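Local atomic coordinates of xylulokinase (Brucella ovis, PDB entry 5VM1), a protein that probably catalyses the ATP-dependent phosphorylation of D-xylulose to D-xylulose 5-phosphate, as a member of the FGGY family of carbohydrate kinases. Residues G37-S42 / I57-T62; S247-G252 / H289-T294; T109-E114 / L141-R146; L23-A28 / A433-A438. All blocks are in the same frame, centred on the assembly; numbering follows the deposited sequence.

Interaction 1: G37-S42 / I57-T62; sequences GELDVS and IKACRT
In the N-terminal half of this FGGY kinase, whose family belongs to the actin-like ATPase clan, helix 53-70 lies against the outermost strand of the six-stranded sheet, 31-38. Gly37, near the end of that strand, brings the two backbones together: with no side chain between them, its CA comes 4.3 Å from Ala59 CA, and the same Gly37 CA sits 3.7 Å from Ala59 O. The methyl of Ala59 points at the strand and meets two of its carbonyls, with Ala59 CB 3.6 Å from Glu38 O and 3.8 Å from Gly37 O. Leu39 adds the apolar part. Its CB starts off along the flank of the contact; CG, anti to the carbonyl carbon (chi1 -81°), turns the branch toward the helix, and the CD2 methyl of Leu39 arrives 4.1 Å from Ala59 CB. Around this pair Val20 of strand 19-26 touches both Leu39 and Ala59, and Gln51 touches Leu39. One turn further along, Thr62 leans on the strand with its methyl, CG2 being 4.3 Å from Gly37 CA. Its hydroxyl is turned back into the helix, where Thr62 OG1 bonds Lys58 O at 3.0 Å, from above the carbonyl plane.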
loop_
_atom_site.group_PDB
_atom_site.type_symbol
_atom_site.label_atom_id
_atom_site.label_comp_id
_atom_site.label_asym_id
_atom_site.label_seq_id
_atom_site.Cartn_x
_atom_site.Cartn_y
_atom_site.Cartn_z
ATOM N N GLY A 37 7.019 14.280 10.834
ATOM C CA GLY A 37 6.767 14.137 12.251
ATOM C C GLY A 37 6.819 12.670 12.600
ATOM O O GLY A 37 6.142 11.867 11.957
ATOM N N GLU A 38 7.645 12.300 13.577
ATOM C CA GLU A 38 7.897 10.897 13.874
ATOM C C GLU A 38 6.735 10.245 14.612
ATOM O O GLU A 38 5.967 10.898 15.324
ATOM C CB GLU A 38 9.147 10.734 14.720
ATOM C CG GLU A 38 10.417 11.021 13.985
ATOM C CD GLU A 38 11.608 10.566 14.782
ATOM O OE1 GLU A 38 12.623 10.195 14.162
ATOM O OE2 GLU A 38 11.524 10.560 16.031
ATOM N N LEU A 39 6.596 8.938 14.402
ATOM C CA LEU A 39 5.587 8.129 15.065
ATOM C C LEU A 39 6.236 6.865 15.598
ATOM O O LEU A 39 7.150 6.309 14.985
ATOM C CB LEU A 39 4.457 7.733 14.122
ATOM C CG LEU A 39 3.373 8.758 13.883
ATOM C CD1 LEU A 39 2.446 8.251 12.781
ATOM C CD2 LEU A 39 2.654 9.060 15.193
ATOM N N ASP A 40 5.713 6.392 16.718
ATOM C CA ASP A 40 6.154 5.158 17.336
ATOM C C ASP A 40 5.051 4.132 17.166
ATOM O O ASP A 40 3.907 4.475 16.857
ATOM C CB ASP A 40 6.469 5.355 18.817
ATOM C CG ASP A 40 7.910 5.597 19.056
ATOM O OD1 ASP A 40 8.701 5.105 18.232
ATOM O OD2 ASP A 40 8.255 6.267 20.053
ATOM N N VAL A 41 5.411 2.865 17.346
ATOM C CA VAL A 41 4.460 1.764 17.292
ATOM C C VAL A 41 4.522 1.046 18.630
ATOM O O VAL A 41 5.611 0.825 19.170
ATOM C CB VAL A 41 4.775 0.820 16.116
ATOM C CG1 VAL A 41 3.903 -0.424 16.150
ATOM C CG2 VAL A 41 4.622 1.562 14.798
ATOM N N SER A 42 3.364 0.736 19.200
ATOM C CA SER A 42 3.325 0.010 20.463
ATOM C C SER A 42 2.928 -1.436 20.182
ATOM O O SER A 42 2.001 -1.695 19.416
ATOM C CB SER A 42 2.377 0.690 21.446
ATOM O OG SER A 42 1.600 -0.255 22.143
ATOM N N ILE A 57 -1.875 13.248 15.604
ATOM C CA ILE A 57 -2.115 14.686 15.565
ATOM C C ILE A 57 -0.874 15.480 15.998
ATOM O O ILE A 57 -0.531 16.499 15.380
ATOM C CB ILE A 57 -3.371 15.015 16.385
ATOM C CG1 ILE A 57 -4.572 14.294 15.738
ATOM C CG2 ILE A 57 -3.595 16.515 16.458
ATOM C CD1 ILE A 57 -5.912 14.651 16.356
ATOM N N LYS A 58 -0.185 15.050 17.056
ATOM C CA LYS A 58 1.033 15.755 17.450
ATOM C C LYS A 58 2.071 15.699 16.328
ATOM O O LYS A 58 2.781 16.682 16.070
ATOM C CB LYS A 58 1.599 15.192 18.760
ATOM N N ALA A 59 2.180 14.549 15.655
ATOM C CA ALA A 59 3.138 14.421 14.559
ATOM C C ALA A 59 2.735 15.292 13.377
ATOM O O ALA A 59 3.575 15.958 12.760
ATOM C CB ALA A 59 3.239 12.954 14.130
ATOM N N CYS A 60 1.444 15.320 13.071
ATOM C CA CYS A 60 0.947 16.143 11.981
ATOM C C CYS A 60 1.087 17.631 12.309
ATOM O O CYS A 60 1.449 18.433 11.439
ATOM C CB CYS A 60 -0.499 15.742 11.693
ATOM S SG CYS A 60 -1.159 16.402 10.185
ATOM N N ARG A 61 0.799 18.018 13.557
ATOM C CA ARG A 61 1.009 19.399 13.979
ATOM C C ARG A 61 2.475 19.785 13.901
ATOM O O ARG A 61 2.813 20.932 13.579
ATOM C CB ARG A 61 0.506 19.597 15.410
ATOM C CG ARG A 61 -0.973 19.867 15.539
ATOM C CD ARG A 61 -1.249 20.732 16.745
ATOM N NE ARG A 61 -2.330 21.683 16.493
ATOM C CZ ARG A 61 -3.590 21.499 16.881
ATOM N NH1 ARG A 61 -4.516 22.425 16.610
ATOM N NH2 ARG A 61 -3.919 20.386 17.538
ATOM N N THR A 62 3.361 18.842 14.212
ATOM C CA THR A 62 4.790 19.111 14.147
ATOM C C THR A 62 5.201 19.418 12.719
ATOM O O THR A 62 5.865 20.425 12.452
ATOM C CB THR A 62 5.566 17.904 14.698
ATOM O OG1 THR A 62 5.500 17.893 16.131
ATOM C CG2 THR A 62 7.030 17.900 14.246
#

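Interaction 2: S247-G252 / H289-T294; sequences SACGMG and HALPRT
His289 carries its CG anti to the backbone N (chi1 -150°), and a chi2 of -35° swings the CE1 corner of the imidazole toward helix 243-251. From the helix, Cys249 answers with SG anti to the carbonyl carbon (chi1 -73°). Cys249 SG ends 3.9 Å from His289 CE1, an oblique sulfur-aromatic approach. The same sulfur is the hub: Ala290 CB lies 3.8 Å from Cys249 SG, and the Leu291 CD2 methyl meets Cys249 SG at 4.2 Å. Beside it, Ala248 CB touches the ring corner, 3.9 Å from His289 CE1. The imidazole is fixed at both nitrogens. His289 ND1 accepts the backbone N of Ala290 at 2.7 Å, close to the ring plane, while NE2 bonds Thr253 O, consistent with a neutral ring protonated on NE2. Phe270 meets the same ring edge-to-face, and Leu440 of helix 433-446 covers Cys249, Ala290 and Leu291. The partners are the later part of the helix that starts at Asp243, the predicted proton acceptor, and the loop joining antiparallel strands 285-288 and 295-301, a beta-hairpin at the margin of the second sheet; the contact joins N- and C-terminal family regions, consistent with the two-domain, actin-like fold of FGGY kinases.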
loop_
_atom_site.group_PDB
_atom_site.type_symbol
_atom_site.label_atom_id
_atom_site.label_comp_id
_atom_site.label_asym_id
_atom_site.label_seq_id
_atom_site.Cartn_x
_atom_site.Cartn_y
_atom_site.Cartn_z
ATOM N N SER A 247 -0.225 6.414 -3.332
ATOM C CA SER A 247 1.064 6.265 -3.995
ATOM C C SER A 247 0.890 6.170 -5.501
ATOM O O SER A 247 1.606 6.831 -6.263
ATOM C CB SER A 247 1.742 5.016 -3.439
ATOM O OG SER A 247 3.126 5.093 -3.545
ATOM N N ALA A 248 -0.107 5.389 -5.940
ATOM C CA ALA A 248 -0.390 5.223 -7.365
ATOM C C ALA A 248 -0.827 6.533 -8.022
ATOM O O ALA A 248 -0.448 6.806 -9.167
ATOM C CB ALA A 248 -1.462 4.153 -7.562
ATOM N N CYS A 249 -1.607 7.362 -7.310
ATOM C CA CYS A 249 -1.928 8.697 -7.817
ATOM C C CYS A 249 -0.685 9.557 -7.934
ATOM O O CYS A 249 -0.555 10.337 -8.876
ATOM C CB CYS A 249 -2.937 9.407 -6.918
ATOM S SG CYS A 249 -4.618 8.796 -6.998
ATOM N N GLY A 250 0.251 9.422 -6.994
ATOM C CA GLY A 250 1.506 10.143 -7.121
ATOM C C GLY A 250 2.332 9.673 -8.301
ATOM O O GLY A 250 3.075 10.456 -8.894
ATOM N N MET A 251 2.208 8.401 -8.662
ATOM C CA MET A 251 3.006 7.807 -9.720
ATOM C C MET A 251 2.365 7.888 -11.096
ATOM O O MET A 251 3.038 7.579 -12.084
ATOM C CB MET A 251 3.248 6.334 -9.420
ATOM C CG MET A 251 4.480 5.813 -10.102
ATOM S SD MET A 251 5.776 5.982 -8.901
ATOM C CE MET A 251 4.971 4.943 -7.638
ATOM N N GLY A 252 1.101 8.303 -11.196
ATOM C CA GLY A 252 0.393 8.261 -12.461
ATOM C C GLY A 252 -0.187 6.908 -12.811
ATOM O O GLY A 252 -0.582 6.698 -13.967
ATOM N N HIS A 289 -10.049 2.410 -6.503
ATOM C CA HIS A 289 -8.991 3.398 -6.613
ATOM C C HIS A 289 -9.454 4.712 -5.989
ATOM O O HIS A 289 -10.564 4.822 -5.477
ATOM C CB HIS A 289 -8.600 3.601 -8.072
ATOM C CG HIS A 289 -7.170 3.999 -8.268
ATOM N ND1 HIS A 289 -6.494 4.807 -7.381
ATOM C CD2 HIS A 289 -6.303 3.742 -9.278
ATOM C CE1 HIS A 289 -5.272 5.028 -7.831
ATOM N NE2 HIS A 289 -5.136 4.403 -8.984
ATOM N N ALA A 290 -8.585 5.714 -5.984
ATOM C CA ALA A 290 -8.986 7.015 -5.471
ATOM C C ALA A 290 -9.805 7.790 -6.475
ATOM O O ALA A 290 -10.314 8.859 -6.136
ATOM C CB ALA A 290 -7.778 7.852 -5.072
ATOM N N LEU A 291 -9.909 7.306 -7.710
ATOM C CA LEU A 291 -10.623 8.089 -8.694
ATOM C C LEU A 291 -11.978 7.464 -8.960
ATOM O O LEU A 291 -12.155 6.253 -8.822
ATOM C CB LEU A 291 -9.829 8.204 -9.999
ATOM C CG LEU A 291 -8.367 8.631 -9.801
ATOM C CD1 LEU A 291 -7.709 8.990 -11.109
ATOM C CD2 LEU A 291 -8.257 9.775 -8.821
ATOM N N PRO A 292 -12.962 8.258 -9.329
ATOM C CA PRO A 292 -14.299 7.693 -9.523
ATOM C C PRO A 292 -14.290 6.685 -10.664
ATOM O O PRO A 292 -13.439 6.734 -11.553
ATOM C CB PRO A 292 -15.167 8.921 -9.827
ATOM C CG PRO A 292 -14.217 9.979 -10.172
ATOM C CD PRO A 292 -12.933 9.720 -9.485
ATOM N N ARG A 293 -15.197 5.711 -10.575
ATOM C CA ARG A 293 -15.391 4.682 -11.612
ATOM C C ARG A 293 -14.070 3.960 -11.959
ATOM O O ARG A 293 -13.869 3.465 -13.074
ATOM C CB ARG A 293 -16.089 5.291 -12.852
ATOM N N THR A 294 -13.176 3.844 -10.975
ATOM C CA THR A 294 -11.840 3.284 -11.151
ATOM C C THR A 294 -11.513 2.339 -9.998
ATOM O O THR A 294 -11.862 2.610 -8.850
ATOM C CB THR A 294 -10.797 4.413 -11.240
ATOM O OG1 THR A 294 -11.175 5.338 -12.271
ATOM C CG2 THR A 294 -9.444 3.871 -11.525
#

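Interaction 3: T109-E114 / L141-R146; sequences TRSYRE and LVWVAR
Arg110 and Trp143 make the dense half of this contact between the start of helix 112-120 and helix 137-147. Trp143 holds CG anti to its backbone N (chi1 -171°), which extends the indole toward the turn at Thr109-Tyr112. Across one face runs the aliphatic part of Arg110: its CD rests over the six-membered ring, 3.3 Å from the Trp143 centroid, a CH-pi contact. A bend at chi3 then stands the guanidinium nearly upright on the ring, the planes 79° apart, so that Arg110 NH1 comes edge-on, 3.3 Å from Trp143 CZ3, while CZ remains in cation-pi range. The indole's own edge is met by Glu114, whose OE1 lies in the ring plane, 3.7 Å from Trp143 CD1. On the same side chain, Glu114 CG packs on Val142 CG1 at 3.6 Å.

The outer side is looser. Arg146, exposed and extended from CG to NE, meets Glu114 tip to tip, but the salt bridge is long and its hydrogen bond weak, 3.4 Å from Arg146 NH1 to Glu114 OE2. The firmer partner of Arg146 is Glu117, bound through NH2. Arg110, by contrast, is bridged by NH2 to Glu50 and Asp108 and also makes a cation-pi contact with Trp48. The acids would probably offset Arg101, a like charge close to NH1, and keep Arg110 charged and oriented, whereas the Arg146-Glu114 link is probably weaker and partly screened by solvent.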
loop_
_atom_site.group_PDB
_atom_site.type_symbol
_atom_site.label_atom_id
_atom_site.label_comp_id
_atom_site.label_asym_id
_atom_site.label_seq_id
_atom_site.Cartn_x
_atom_site.Cartn_y
_atom_site.Cartn_z
ATOM N N THR A 109 -1.873 -8.908 14.010
ATOM C CA THR A 109 -2.387 -10.243 13.699
ATOM C C THR A 109 -3.123 -10.892 14.873
ATOM O O THR A 109 -3.355 -12.102 14.854
ATOM C CB THR A 109 -1.266 -11.176 13.217
ATOM O OG1 THR A 109 -0.247 -11.299 14.221
ATOM C CG2 THR A 109 -0.658 -10.686 11.917
ATOM N N ARG A 110 -3.517 -10.120 15.888
ATOM C CA ARG A 110 -4.186 -10.708 17.042
ATOM C C ARG A 110 -5.561 -11.294 16.691
ATOM O O ARG A 110 -6.092 -12.082 17.480
ATOM C CB ARG A 110 -4.348 -9.670 18.153
ATOM C CG ARG A 110 -5.636 -8.868 18.032
ATOM C CD ARG A 110 -5.747 -7.791 19.071
ATOM N NE ARG A 110 -4.933 -6.620 18.772
ATOM C CZ ARG A 110 -4.892 -5.539 19.540
ATOM N NH1 ARG A 110 -5.612 -5.497 20.657
ATOM N NH2 ARG A 110 -4.131 -4.512 19.208
ATOM N N SER A 111 -6.141 -10.929 15.535
ATOM C CA SER A 111 -7.483 -11.329 15.106
ATOM C C SER A 111 -7.465 -12.522 14.159
ATOM O O SER A 111 -8.446 -12.746 13.434
ATOM C CB SER A 111 -8.232 -10.184 14.396
ATOM O OG SER A 111 -8.061 -8.922 14.980
ATOM N N TYR A 112 -6.403 -13.325 14.187
ATOM C CA TYR A 112 -6.286 -14.387 13.197
ATOM C C TYR A 112 -7.474 -15.339 13.244
ATOM O O TYR A 112 -7.968 -15.760 12.193
ATOM C CB TYR A 112 -4.960 -15.118 13.386
ATOM C CG TYR A 112 -4.786 -15.798 14.706
ATOM C CD1 TYR A 112 -4.384 -15.074 15.824
ATOM C CD2 TYR A 112 -4.996 -17.173 14.844
ATOM C CE1 TYR A 112 -4.204 -15.695 17.052
ATOM C CE2 TYR A 112 -4.819 -17.804 16.068
ATOM C CZ TYR A 112 -4.419 -17.053 17.167
ATOM O OH TYR A 112 -4.238 -17.650 18.391
ATOM N N ARG A 113 -7.981 -15.641 14.446
ATOM C CA ARG A 113 -9.164 -16.500 14.588
ATOM C C ARG A 113 -10.411 -15.849 13.996
ATOM O O ARG A 113 -11.207 -16.507 13.317
ATOM C CB ARG A 113 -9.391 -16.867 16.057
ATOM C CG ARG A 113 -8.460 -17.987 16.557
ATOM C CD ARG A 113 -8.577 -18.206 18.068
ATOM N NE ARG A 113 -7.780 -17.252 18.842
ATOM C CZ ARG A 113 -6.847 -17.601 19.727
ATOM N NH1 ARG A 113 -6.606 -18.891 19.959
ATOM N NH2 ARG A 113 -6.157 -16.663 20.379
ATOM N N GLU A 114 -10.628 -14.570 14.289
ATOM C CA GLU A 114 -11.824 -13.929 13.774
ATOM C C GLU A 114 -11.769 -13.788 12.253
ATOM O O GLU A 114 -12.779 -14.025 11.573
ATOM C CB GLU A 114 -12.031 -12.578 14.467
ATOM C CG GLU A 114 -12.418 -12.713 15.930
ATOM C CD GLU A 114 -11.230 -13.052 16.822
ATOM O OE1 GLU A 114 -10.062 -12.829 16.393
ATOM O OE2 GLU A 114 -11.470 -13.587 17.930
ATOM N N LEU A 141 -12.787 -5.926 14.674
ATOM C CA LEU A 141 -13.950 -5.534 15.459
ATOM C C LEU A 141 -14.679 -6.719 16.068
ATOM O O LEU A 141 -15.321 -6.567 17.118
ATOM C CB LEU A 141 -14.916 -4.680 14.649
ATOM C CG LEU A 141 -14.450 -3.295 15.087
ATOM C CD1 LEU A 141 -13.420 -2.637 14.146
ATOM C CD2 LEU A 141 -15.591 -2.410 15.556
ATOM N N VAL A 142 -14.603 -7.895 15.446
ATOM C CA VAL A 142 -15.081 -9.077 16.138
ATOM C C VAL A 142 -14.188 -9.357 17.342
ATOM O O VAL A 142 -14.676 -9.672 18.438
ATOM C CB VAL A 142 -15.164 -10.262 15.164
ATOM C CG1 VAL A 142 -15.769 -11.502 15.867
ATOM C CG2 VAL A 142 -15.923 -9.863 13.885
ATOM N N TRP A 143 -12.868 -9.183 17.170
ATOM C CA TRP A 143 -11.926 -9.334 18.277
ATOM C C TRP A 143 -12.318 -8.470 19.456
ATOM O O TRP A 143 -12.361 -8.949 20.596
ATOM C CB TRP A 143 -10.479 -8.990 17.842
ATOM C CG TRP A 143 -9.492 -9.367 18.916
ATOM C CD1 TRP A 143 -8.925 -10.603 19.100
ATOM C CD2 TRP A 143 -8.994 -8.540 19.991
ATOM N NE1 TRP A 143 -8.124 -10.601 20.215
ATOM C CE2 TRP A 143 -8.147 -9.354 20.784
ATOM C CE3 TRP A 143 -9.184 -7.203 20.367
ATOM C CZ2 TRP A 143 -7.472 -8.865 21.914
ATOM C CZ3 TRP A 143 -8.524 -6.730 21.496
ATOM C CH2 TRP A 143 -7.676 -7.564 22.256
ATOM N N VAL A 144 -12.606 -7.190 19.193
ATOM C CA VAL A 144 -12.960 -6.237 20.245
ATOM C C VAL A 144 -14.266 -6.643 20.926
ATOM O O VAL A 144 -14.385 -6.587 22.154
ATOM C CB VAL A 144 -13.034 -4.804 19.665
ATOM C CG1 VAL A 144 -13.446 -3.785 20.728
ATOM C CG2 VAL A 144 -11.713 -4.395 19.042
ATOM N N ALA A 145 -15.256 -7.091 20.147
ATOM C CA ALA A 145 -16.531 -7.510 20.732
ATOM C C ALA A 145 -16.364 -8.671 21.706
ATOM O O ALA A 145 -17.142 -8.792 22.659
ATOM C CB ALA A 145 -17.530 -7.853 19.620
ATOM N N ARG A 146 -15.356 -9.515 21.503
ATOM C CA ARG A 146 -15.182 -10.712 22.309
ATOM C C ARG A 146 -14.215 -10.548 23.463
ATOM O O ARG A 146 -14.428 -11.150 24.526
ATOM C CB ARG A 146 -14.650 -11.859 21.444
ATOM C CG ARG A 146 -15.564 -12.285 20.337
ATOM C CD ARG A 146 -14.955 -13.402 19.536
ATOM N NE ARG A 146 -15.896 -13.833 18.517
ATOM C CZ ARG A 146 -15.636 -14.701 17.551
ATOM N NH1 ARG A 146 -14.437 -15.259 17.434
ATOM N NH2 ARG A 146 -16.598 -15.003 16.700
#

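Interaction 4: L23-A28 / A433-A438; sequences LLIDEA and AAFGAA
Helix 433-446, from the C-terminal half of the sequence, packs on strand 19-26 of the N-terminal sheet, bringing together parts of the chain some 400 residues apart. The axes of the short segments approach to 8.2 Å and cross at -47°. Strand alternation selects the residues: Leu23 and Ile25 send their side chains at the helix, while Leu24 points the other way. Leu23 extends CG anti to its backbone N, and its CD2 methyl reaches the helix backbone, 3.5 Å from Phe435 CA. Nearer the root of the side chains, Leu23 CB lies 4.1 Å from Ala434 CB. In the actin-like fold of these kinases the active site lies in the cleft between the domains, and this helix passes close to it: Ala433 and Ala434 also touch Asp14 of strand 9-15, a residue predicted to be important for activity. Alanines at 434 and 438 keep the helix surface low where the branched strand residues press in. Ile25 holds CG1 in the crowded position between N and carbonyl carbon (chi1 65°), dropping the CD1 methyl to 3.6 Å from Ala438 CB. Ile25 CG2 meets the edge of the Phe435 ring, 4.2 Å from Phe435 CE1, and Leu23 CD2 comes to the same ring near its plane. Beyond the contact Asp26 closes an Asx turn, its OD1 accepting Ala28 N at 2.6 Å through the anti lone pair.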
loop_
_atom_site.group_PDB
_atom_site.type_symbol
_atom_site.label_atom_id
_atom_site.label_comp_id
_atom_site.label_asym_id
_atom_site.label_seq_id
_atom_site.Cartn_x
_atom_site.Cartn_y
_atom_site.Cartn_z
ATOM N N LEU A 23 3.630 17.541 2.543
ATOM C CA LEU A 23 4.234 17.911 1.275
ATOM C C LEU A 23 3.453 19.067 0.685
ATOM O O LEU A 23 2.228 18.983 0.540
ATOM C CB LEU A 23 4.239 16.734 0.301
ATOM C CG LEU A 23 4.950 16.975 -1.020
ATOM C CD1 LEU A 23 6.400 17.255 -0.786
ATOM C CD2 LEU A 23 4.790 15.771 -1.892
ATOM N N LEU A 24 4.166 20.125 0.312
ATOM C CA LEU A 24 3.540 21.319 -0.228
ATOM C C LEU A 24 3.993 21.498 -1.662
ATOM O O LEU A 24 5.196 21.511 -1.941
ATOM C CB LEU A 24 3.883 22.553 0.610
ATOM C CG LEU A 24 3.193 23.850 0.203
ATOM C CD1 LEU A 24 1.680 23.758 0.346
ATOM C CD2 LEU A 24 3.741 24.952 1.071
ATOM N N ILE A 25 3.021 21.664 -2.556
ATOM C CA ILE A 25 3.267 21.795 -3.981
ATOM C C ILE A 25 2.484 22.988 -4.520
ATOM O O ILE A 25 1.476 23.414 -3.953
ATOM C CB ILE A 25 2.873 20.514 -4.758
ATOM C CG1 ILE A 25 1.355 20.297 -4.666
ATOM C CG2 ILE A 25 3.694 19.291 -4.282
ATOM C CD1 ILE A 25 0.836 19.290 -5.629
ATOM N N ASP A 26 2.937 23.491 -5.660
ATOM C CA ASP A 26 2.342 24.642 -6.307
ATOM C C ASP A 26 1.403 24.158 -7.399
ATOM O O ASP A 26 1.137 22.960 -7.518
ATOM C CB ASP A 26 3.428 25.573 -6.851
ATOM C CG ASP A 26 4.329 24.904 -7.879
ATOM O OD1 ASP A 26 3.798 24.357 -8.866
ATOM O OD2 ASP A 26 5.568 24.942 -7.718
ATOM N N GLU A 27 0.882 25.101 -8.195
ATOM C CA GLU A 27 -0.080 24.757 -9.240
ATOM C C GLU A 27 0.515 23.844 -10.311
ATOM O O GLU A 27 -0.232 23.091 -10.951
ATOM C CB GLU A 27 -0.639 26.038 -9.886
ATOM N N ALA A 28 1.841 23.834 -10.480
ATOM C CA ALA A 28 2.492 23.007 -11.493
ATOM C C ALA A 28 3.066 21.713 -10.928
ATOM O O ALA A 28 3.815 21.018 -11.630
ATOM C CB ALA A 28 3.600 23.811 -12.176
ATOM N N ALA A 433 3.068 8.442 -1.631
ATOM C CA ALA A 433 1.765 8.673 -1.026
ATOM C C ALA A 433 1.524 10.155 -0.734
ATOM O O ALA A 433 0.447 10.690 -1.034
ATOM C CB ALA A 433 1.650 7.856 0.261
ATOM N N ALA A 434 2.521 10.851 -0.182
ATOM C CA ALA A 434 2.322 12.263 0.138
ATOM C C ALA A 434 2.158 13.097 -1.118
ATOM O O ALA A 434 1.436 14.098 -1.111
ATOM C CB ALA A 434 3.469 12.794 0.996
ATOM N N PHE A 435 2.833 12.734 -2.202
ATOM C CA PHE A 435 2.630 13.495 -3.426
ATOM C C PHE A 435 1.264 13.197 -4.040
ATOM O O PHE A 435 0.604 14.102 -4.557
ATOM C CB PHE A 435 3.761 13.223 -4.405
ATOM C CG PHE A 435 3.637 13.959 -5.680
ATOM C CD1 PHE A 435 3.687 15.340 -5.698
ATOM C CD2 PHE A 435 3.522 13.275 -6.883
ATOM C CE1 PHE A 435 3.586 16.034 -6.888
ATOM C CE2 PHE A 435 3.417 13.967 -8.080
ATOM C CZ PHE A 435 3.452 15.344 -8.077
ATOM N N GLY A 436 0.815 11.940 -3.976
ATOM C CA GLY A 436 -0.527 11.631 -4.439
ATOM C C GLY A 436 -1.586 12.351 -3.631
ATOM O O GLY A 436 -2.600 12.812 -4.170
ATOM N N ALA A 437 -1.366 12.445 -2.324
ATOM C CA ALA A 437 -2.269 13.198 -1.475
ATOM C C ALA A 437 -2.308 14.676 -1.889
ATOM O O ALA A 437 -3.383 15.256 -2.054
ATOM C CB ALA A 437 -1.848 13.013 -0.016
ATOM N N ALA A 438 -1.147 15.291 -2.118
ATOM C CA ALA A 438 -1.156 16.668 -2.605
ATOM C C ALA A 438 -1.939 16.775 -3.905
ATOM O O ALA A 438 -2.804 17.646 -4.049
ATOM C CB ALA A 438 0.272 17.167 -2.808
#

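How the interactions relate
Interactions 2 and 4 meet directly: Gly250 O lies 3.5 Å from Phe435 CD2, so helices 243-251 and 433-446 pack together, and the centres of the two interactions are 14 Å apart. Interactions 1 and 4 use neighbouring strands, 31-38 and 19-26, of one sheet, with nearest atoms about 9 Å apart. Interactions 1 and 3 approach to about 7 Å without touching; Glu50 ties them, pairing with the backbone of Ser42 and the guanidinium of Arg110. The contacts lie at different distances from the predicted active-site residues: the side chain of Ala434 is about 4 Å from that of Asp14, Ala248 about 10 Å from Asp243, and Ser111 about 10 Å from the predicted substrate-binding His88.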